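Long-range contact in cell wall surface anchor protein (Streptococcus agalactiae, PDB 4Z1P), which probably acts as a streptococcal surface adhesin of the antigen I/II family, held on the cell wall through a C-terminal LPXTG motif: residues 239-251 with 258-270. Numbering follows the deposited sequence.
Sequences LKDKVVAKVAITL and PKGTNLVQYTETV
The carboxylate of Asp241 and the side chain of Thr269 reach toward each other from opposite directions: OD2 accepts a hydrogen bond from OG1 (2.6 Å) with its syn lone pair, while Thr269 CG2 packs beside the same oxygen. A second flat group, the carboxamide of Asn262, has its OD1 turned to the backbone N of Val264, which lies in the carbonyl plane and closes an Asx turn. The Tyr266 ring carries Gln265 CG over the centre of one face and stacks with Phe286. The two segments join the facing sheets of a β-sandwich in the antigen I/II C-terminal region: strand 236-245 is an outermost strand of one sheet, strand 267-272 of the other. Asp241 and Thr269 bridge the gap between them, and Tyr278 OH also bonds to OD2.

Farther along, residues 258-263 run beside the end of strand 236-245. Leu263 N bonds almost straight to Val243 O (3.0 Å, 172° at the hydrogen), Ala245 N to Thr261 O, and Gly260 N to Ala245 O. Gly260 belongs to a type II beta turn from Pro258 to Thr261, in which Pro258 O accepts hydrogen bonds from both N and OG1 of Thr261. Leu263 CD1 packs 3.7 Å from Ala245 CB, with Ile257 against the same leucine. Val243 has CG1 between its backbone N and carbonyl carbon (chi1 60°), which sets this methyl against Val264 N and the side chain of Thr267. At the exposed turn, Lys259 stretches its fully extended chain across the Lys246 carbonyl, with CE 3.3 Å from Lys246 O.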
loop_
_atom_site.group_PDB
_atom_site.type_symbol
_atom_site.label_atom_id
_atom_site.label_comp_id
_atom_site.label_asym_id
_atom_site.label_seq_id
_atom_site.Cartn_x
_atom_site.Cartn_y
_atom_site.Cartn_z
ATOM N N LEU A 239 -17.942 26.676 -17.427
ATOM C CA LEU A 239 -17.452 27.160 -18.705
ATOM C C LEU A 239 -16.426 26.253 -19.304
ATOM O O LEU A 239 -16.559 25.894 -20.469
ATOM C CB LEU A 239 -16.858 28.555 -18.546
ATOM C CG LEU A 239 -17.875 29.597 -18.028
ATOM C CD1 LEU A 239 -17.144 30.891 -17.853
ATOM C CD2 LEU A 239 -19.004 29.770 -19.004
ATOM N N LYS A 240 -15.419 25.827 -18.544
ATOM C CA LYS A 240 -14.277 25.119 -19.143
ATOM C C LYS A 240 -13.304 24.688 -18.075
ATOM O O LYS A 240 -13.368 25.196 -16.972
ATOM C CB LYS A 240 -13.516 26.003 -20.124
ATOM C CG LYS A 240 -12.740 27.147 -19.483
ATOM C CD LYS A 240 -12.014 28.087 -20.471
ATOM C CE LYS A 240 -10.940 27.425 -21.347
ATOM N NZ LYS A 240 -10.052 26.380 -20.713
ATOM N N ASP A 241 -12.375 23.814 -18.430
ATOM C CA ASP A 241 -11.352 23.379 -17.505
ATOM C C ASP A 241 -9.976 23.439 -18.151
ATOM O O ASP A 241 -9.791 23.758 -19.349
ATOM C CB ASP A 241 -11.687 21.997 -16.934
ATOM C CG ASP A 241 -11.740 20.886 -17.990
ATOM O OD1 ASP A 241 -11.549 21.170 -19.196
ATOM O OD2 ASP A 241 -11.998 19.715 -17.604
ATOM N N LYS A 242 -8.991 23.197 -17.313
ATOM C CA LYS A 242 -7.635 23.209 -17.712
ATOM C C LYS A 242 -6.880 22.301 -16.701
ATOM O O LYS A 242 -7.043 22.453 -15.496
ATOM C CB LYS A 242 -7.093 24.586 -17.587
ATOM C CG LYS A 242 -5.715 24.693 -18.154
ATOM C CD LYS A 242 -5.382 26.169 -18.288
ATOM C CE LYS A 242 -3.897 26.298 -18.469
ATOM N NZ LYS A 242 -3.532 25.358 -19.564
ATOM N N VAL A 243 -6.106 21.379 -17.223
ATOM C CA VAL A 243 -5.342 20.407 -16.419
ATOM C C VAL A 243 -3.871 20.501 -16.751
ATOM O O VAL A 243 -3.481 20.451 -17.946
ATOM C CB VAL A 243 -5.940 18.978 -16.535
ATOM C CG1 VAL A 243 -5.954 18.454 -17.976
ATOM C CG2 VAL A 243 -5.204 18.019 -15.605
ATOM N N VAL A 244 -3.028 20.638 -15.727
ATOM C CA VAL A 244 -1.601 20.804 -15.972
ATOM C C VAL A 244 -0.717 19.970 -15.052
ATOM O O VAL A 244 -1.061 19.660 -13.943
ATOM C CB VAL A 244 -1.139 22.282 -15.919
ATOM C CG1 VAL A 244 -2.056 23.182 -16.718
ATOM C CG2 VAL A 244 -0.989 22.784 -14.493
ATOM N N ALA A 245 0.462 19.607 -15.541
ATOM C CA ALA A 245 1.373 18.745 -14.793
ATOM C C ALA A 245 1.966 19.548 -13.679
ATOM O O ALA A 245 2.451 20.698 -13.897
ATOM C CB ALA A 245 2.457 18.185 -15.691
ATOM N N LYS A 246 1.902 19.010 -12.465
ATOM C CA LYS A 246 2.464 19.742 -11.355
ATOM C C LYS A 246 3.882 19.401 -11.036
ATOM O O LYS A 246 4.510 20.127 -10.227
ATOM C CB LYS A 246 1.599 19.694 -10.096
ATOM C CG LYS A 246 1.289 18.357 -9.533
ATOM C CD LYS A 246 0.184 18.423 -8.468
ATOM C CE LYS A 246 0.558 19.378 -7.340
ATOM N NZ LYS A 246 -0.697 19.872 -6.741
ATOM N N VAL A 247 4.380 18.342 -11.687
ATOM C CA VAL A 247 5.754 17.927 -11.593
ATOM C C VAL A 247 6.193 17.437 -12.944
ATOM O O VAL A 247 5.358 17.113 -13.813
ATOM C CB VAL A 247 5.947 16.741 -10.578
ATOM C CG1 VAL A 247 5.705 17.232 -9.155
ATOM C CG2 VAL A 247 5.024 15.616 -10.935
ATOM N N ALA A 248 7.500 17.346 -13.118
ATOM C CA ALA A 248 8.017 16.773 -14.339
ATOM C C ALA A 248 7.831 15.251 -14.282
ATOM O O ALA A 248 8.216 14.605 -13.291
ATOM C CB ALA A 248 9.458 17.110 -14.508
ATOM N N ILE A 249 7.226 14.724 -15.330
ATOM C CA ILE A 249 6.792 13.340 -15.398
ATOM C C ILE A 249 7.683 12.584 -16.373
ATOM O O ILE A 249 7.837 12.988 -17.535
ATOM C CB ILE A 249 5.358 13.281 -15.879
ATOM C CG1 ILE A 249 4.441 14.100 -14.957
ATOM C CG2 ILE A 249 4.896 11.837 -15.979
ATOM C CD1 ILE A 249 3.058 14.393 -15.546
ATOM N N THR A 250 8.289 11.495 -15.921
ATOM C CA THR A 250 9.030 10.611 -16.838
ATOM C C THR A 250 8.259 9.325 -17.102
ATOM O O THR A 250 7.745 8.654 -16.159
ATOM C CB THR A 250 10.441 10.342 -16.274
ATOM O OG1 THR A 250 11.109 11.594 -16.125
ATOM C CG2 THR A 250 11.291 9.390 -17.180
ATOM N N LEU A 251 8.184 8.941 -18.368
ATOM C CA LEU A 251 7.459 7.762 -18.757
ATOM C C LEU A 251 8.435 6.589 -18.715
ATOM O O LEU A 251 9.653 6.757 -18.513
ATOM C CB LEU A 251 6.826 7.911 -20.157
ATOM C CG LEU A 251 5.904 9.116 -20.393
ATOM C CD1 LEU A 251 5.129 9.127 -21.724
ATOM C CD2 LEU A 251 4.935 9.312 -19.228
ATOM N N PRO A 258 7.565 17.936 -19.143
ATOM C CA PRO A 258 7.841 19.044 -18.209
ATOM C C PRO A 258 6.697 19.466 -17.308
ATOM O O PRO A 258 5.516 19.465 -17.704
ATOM C CB PRO A 258 8.124 20.214 -19.134
ATOM C CG PRO A 258 8.664 19.585 -20.368
ATOM C CD PRO A 258 7.755 18.378 -20.537
ATOM N N LYS A 259 7.072 19.910 -16.121
ATOM C CA LYS A 259 6.152 20.599 -15.245
ATOM C C LYS A 259 5.483 21.738 -16.051
ATOM O O LYS A 259 6.162 22.486 -16.733
ATOM C CB LYS A 259 6.910 21.158 -14.058
ATOM C CG LYS A 259 6.005 21.861 -13.070
ATOM C CD LYS A 259 6.758 22.452 -11.897
ATOM C CE LYS A 259 5.752 23.143 -10.985
ATOM N NZ LYS A 259 6.432 23.921 -9.916
ATOM N N GLY A 260 4.159 21.852 -15.945
ATOM C CA GLY A 260 3.391 22.976 -16.528
ATOM C C GLY A 260 2.762 22.588 -17.854
ATOM O O GLY A 260 1.965 23.340 -18.383
ATOM N N THR A 261 3.109 21.413 -18.382
ATOM C CA THR A 261 2.535 20.918 -19.611
ATOM C C THR A 261 1.045 20.779 -19.467
ATOM O O THR A 261 0.531 20.341 -18.411
ATOM C CB THR A 261 3.165 19.559 -19.912
ATOM O OG1 THR A 261 4.555 19.729 -20.170
ATOM C CG2 THR A 261 2.530 18.885 -21.062
ATOM N N ASN A 262 0.307 21.188 -20.491
ATOM C CA ASN A 262 -1.127 20.957 -20.529
ATOM C C ASN A 262 -1.316 19.455 -20.780
ATOM O O ASN A 262 -0.765 18.947 -21.764
ATOM C CB ASN A 262 -1.774 21.764 -21.694
ATOM C CG ASN A 262 -3.276 21.662 -21.691
ATOM O OD1 ASN A 262 -3.834 20.634 -21.397
ATOM N ND2 ASN A 262 -3.945 22.777 -21.913
ATOM N N LEU A 263 -2.108 18.758 -19.951
ATOM C CA LEU A 263 -2.282 17.309 -20.034
ATOM C C LEU A 263 -3.640 16.892 -20.585
ATOM O O LEU A 263 -4.040 15.732 -20.462
ATOM C CB LEU A 263 -2.038 16.652 -18.653
ATOM C CG LEU A 263 -0.684 16.922 -17.989
ATOM C CD1 LEU A 263 -0.661 16.414 -16.550
ATOM C CD2 LEU A 263 0.452 16.278 -18.747
ATOM N N VAL A 264 -4.368 17.821 -21.197
ATOM C CA VAL A 264 -5.738 17.494 -21.603
ATOM C C VAL A 264 -5.829 16.241 -22.459
ATOM O O VAL A 264 -6.830 15.526 -22.388
ATOM C CB VAL A 264 -6.428 18.627 -22.382
ATOM C CG1 VAL A 264 -5.663 18.966 -23.658
ATOM C CG2 VAL A 264 -7.887 18.243 -22.739
ATOM N N GLN A 265 -4.817 16.013 -23.288
ATOM C CA GLN A 265 -4.854 14.906 -24.272
ATOM C C GLN A 265 -4.925 13.519 -23.581
ATOM O O GLN A 265 -5.451 12.555 -24.159
ATOM C CB GLN A 265 -3.684 14.990 -25.228
ATOM C CG GLN A 265 -2.319 14.766 -24.593
ATOM C CD GLN A 265 -1.157 14.804 -25.544
ATOM O OE1 GLN A 265 -0.263 15.653 -25.405
ATOM N NE2 GLN A 265 -1.095 13.833 -26.470
ATOM N N TYR A 266 -4.529 13.486 -22.307
ATOM C CA TYR A 266 -4.446 12.248 -21.516
ATOM C C TYR A 266 -5.621 12.125 -20.569
ATOM O O TYR A 266 -5.618 11.277 -19.621
ATOM C CB TYR A 266 -3.175 12.275 -20.719
ATOM C CG TYR A 266 -1.927 12.538 -21.546
ATOM C CD1 TYR A 266 -1.524 11.683 -22.587
ATOM C CD2 TYR A 266 -1.125 13.616 -21.250
ATOM C CE1 TYR A 266 -0.334 11.912 -23.286
ATOM C CE2 TYR A 266 0.048 13.861 -21.962
ATOM C CZ TYR A 266 0.419 13.028 -22.980
ATOM O OH TYR A 266 1.603 13.321 -23.614
ATOM N N THR A 267 -6.642 12.952 -20.786
ATOM C CA THR A 267 -7.807 12.989 -19.894
ATOM C C THR A 267 -9.089 13.033 -20.620
ATOM O O THR A 267 -9.126 13.268 -21.830
ATOM C CB THR A 267 -7.790 14.241 -18.991
ATOM O OG1 THR A 267 -7.996 15.433 -19.784
ATOM C CG2 THR A 267 -6.466 14.365 -18.269
ATOM N N GLU A 268 -10.155 12.817 -19.855
ATOM C CA GLU A 268 -11.532 12.917 -20.330
ATOM C C GLU A 268 -12.241 13.732 -19.243
ATOM O O GLU A 268 -12.084 13.462 -18.020
ATOM C CB GLU A 268 -12.198 11.521 -20.466
ATOM C CG GLU A 268 -11.773 10.643 -21.661
ATOM C CD GLU A 268 -11.965 11.313 -23.047
ATOM O OE1 GLU A 268 -11.241 10.912 -24.002
ATOM O OE2 GLU A 268 -12.822 12.232 -23.207
ATOM N N THR A 269 -13.003 14.731 -19.677
ATOM C CA THR A 269 -13.805 15.546 -18.804
ATOM C C THR A 269 -15.211 15.240 -19.135
ATOM O O THR A 269 -15.521 15.112 -20.327
ATOM C CB THR A 269 -13.516 17.015 -19.077
ATOM O OG1 THR A 269 -12.206 17.325 -18.559
ATOM C CG2 THR A 269 -14.546 17.868 -18.384
ATOM N N VAL A 270 -16.072 15.091 -18.128
ATOM C CA VAL A 270 -17.504 15.023 -18.394
ATOM C C VAL A 270 -18.200 15.920 -17.431
ATOM O O VAL A 270 -17.806 15.989 -16.270
ATOM C CB VAL A 270 -18.072 13.602 -18.274
ATOM C CG1 VAL A 270 -17.388 12.681 -19.250
ATOM C CG2 VAL A 270 -17.930 13.082 -16.851
#